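Local coordinates for protein PTS system, lactose-specific IIBC components (Streptococcus pneumoniae, PDB 3NBM) that probably accepts a phosphoryl group and passes it to lactose during uptake, as the IIB domain of a phosphoenolpyruvate-dependent phosphotransferase system, at residues Ala25-Ala30 against Pro96-Leu100. Numbering follows the deposited sequence.
Sequences AINEGA and PSKAL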
loop_
_atom_site.group_PDB
_atom_site.type_symbol
_atom_site.label_atom_id
_atom_site.label_comp_id
_atom_site.label_asym_id
_atom_site.label_seq_id
_atom_site.Cartn_x
_atom_site.Cartn_y
_atom_site.Cartn_z
ATOM N N ALA A 25 0.827 -1.905 10.177
ATOM C CA ALA A 25 1.499 -0.699 10.659
ATOM C C ALA A 25 0.704 0.551 10.275
ATOM O O ALA A 25 0.537 1.460 11.091
ATOM C CB ALA A 25 2.955 -0.643 10.146
ATOM N N ILE A 26 0.226 0.602 9.033
ATOM C CA ILE A 26 -0.554 1.742 8.574
ATOM C C ILE A 26 -1.811 1.877 9.425
ATOM O O ILE A 26 -2.156 2.974 9.888
ATOM C CB ILE A 26 -0.947 1.591 7.094
ATOM C CG1 ILE A 26 0.286 1.685 6.190
ATOM C CG2 ILE A 26 -2.037 2.633 6.728
ATOM C CD1 ILE A 26 0.050 1.203 4.762
ATOM N N ASN A 27 -2.507 0.762 9.621
ATOM C CA ASN A 27 -3.736 0.780 10.400
ATOM C C ASN A 27 -3.507 1.179 11.848
ATOM O O ASN A 27 -4.311 1.909 12.423
ATOM C CB ASN A 27 -4.469 -0.562 10.335
ATOM C CG ASN A 27 -5.096 -0.809 8.991
ATOM O OD1 ASN A 27 -5.482 0.139 8.309
ATOM N ND2 ASN A 27 -5.263 -2.084 8.623
ATOM N N GLU A 28 -2.425 0.702 12.455
ATOM C CA GLU A 28 -2.134 1.084 13.827
ATOM C C GLU A 28 -1.827 2.588 13.863
ATOM O O GLU A 28 -2.268 3.303 14.781
ATOM C CB GLU A 28 -0.967 0.255 14.374
ATOM C CG GLU A 28 -0.563 0.607 15.833
ATOM C CD GLU A 28 0.534 -0.305 16.457
ATOM O OE1 GLU A 28 0.948 -1.329 15.843
ATOM O OE2 GLU A 28 0.950 0.016 17.607
ATOM N N GLY A 29 -1.047 3.081 12.912
ATOM C CA GLY A 29 -0.740 4.502 12.900
ATOM C C GLY A 29 -2.000 5.327 12.685
ATOM O O GLY A 29 -2.230 6.336 13.349
ATOM N N ALA A 30 -2.845 4.905 11.752
ATOM C CA ALA A 30 -4.099 5.624 11.487
ATOM C C ALA A 30 -4.991 5.666 12.735
ATOM O O ALA A 30 -5.571 6.693 13.097
ATOM C CB ALA A 30 -4.850 4.975 10.320
ATOM N N PRO A 96 4.470 2.501 13.109
ATOM C CA PRO A 96 3.160 2.981 12.688
ATOM C C PRO A 96 3.135 4.450 12.271
ATOM O O PRO A 96 2.454 4.823 11.301
ATOM C CB PRO A 96 2.268 2.694 13.895
ATOM C CG PRO A 96 2.944 1.466 14.537
ATOM C CD PRO A 96 4.404 1.723 14.368
ATOM N N SER A 97 3.847 5.304 12.996
ATOM C CA SER A 97 3.849 6.727 12.648
ATOM C C SER A 97 4.489 6.952 11.271
ATOM O O SER A 97 3.966 7.727 10.466
ATOM C CB SER A 97 4.575 7.558 13.731
ATOM O OG SER A 97 3.949 7.458 14.996
ATOM N N LYS A 98 5.625 6.306 10.997
ATOM C CA LYS A 98 6.250 6.458 9.692
ATOM C C LYS A 98 5.409 5.832 8.590
ATOM O O LYS A 98 5.350 6.379 7.478
ATOM C CB LYS A 98 7.669 5.858 9.673
ATOM C CG LYS A 98 8.645 6.643 10.551
ATOM C CD LYS A 98 10.020 5.968 10.648
ATOM C CE LYS A 98 10.799 6.462 11.883
ATOM N NZ LYS A 98 10.221 5.997 13.215
ATOM N N ALA A 99 4.766 4.700 8.870
ATOM C CA ALA A 99 3.912 4.032 7.864
ATOM C C ALA A 99 2.749 4.952 7.471
ATOM O O ALA A 99 2.457 5.100 6.290
ATOM C CB ALA A 99 3.435 2.678 8.390
ATOM N N LEU A 100 2.104 5.576 8.455
ATOM C CA LEU A 100 0.997 6.483 8.171
ATOM C C LEU A 100 1.487 7.699 7.381
ATOM O O LEU A 100 0.867 8.139 6.416
ATOM C CB LEU A 100 0.347 6.942 9.480
ATOM C CG LEU A 100 -0.807 7.917 9.278
ATOM C CD1 LEU A 100 -1.996 7.224 8.558
ATOM C CD2 LEU A 100 -1.248 8.501 10.599
#
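Gly29 and Pro96 lie at the heart of a close, nearly perpendicular helix-helix packing, where the second half of helix 18-33 meets the first turn of the C-terminal helix 96-105. The short axes approach to 7.2 Å at a crossing angle of -97°, and the CA atoms of Gly29 and Pro96 come within 4.2 Å of each other. Gly29, having no side chain, lets Pro96 sit directly against its backbone. The bare backbone makes a CA-H...O contact, Gly29 CA to Pro96 O at 3.6 Å. A second one runs in the other direction, from Pro96 CA to Ala25 O at 3.4 Å, with a more bent approach at its hydrogen. Ala25 O also accepts the helical hydrogen bond of Gly29 N, and Pro96 CB rests beside both of these backbone atoms.

The fold is a four-stranded parallel sheet of strand order 2-1-3-4, with helices packed against it. Helix 18-33 follows the first strand, and its Ile26 and Ala30 touch strand 37-43 as well as helix 96-105, so these residues join the two.

The side chains flanking the backbone contact are apolar. Ala99 CB meets Ala25 CB at 3.8 Å and Ile26 CG1 at 4.0 Å, and Ala99 also touches Leu22, one turn before Ile26 on helix 18-33. With CG anti to its backbone N (chi1 179°), Leu100 carries its two methyls to the other helix: CD2 lies 3.6 Å from Gly29 O, while CD1 packs against CA and CB of Ala30. Gly29 O is in turn hydrogen-bonded to Thr33 OG1. At the exposed margin the extended Glu28 chain runs obliquely past the CB-CG edge of the proline ring, its carboxylate carbon CD 3.6 Å from Pro96 CG.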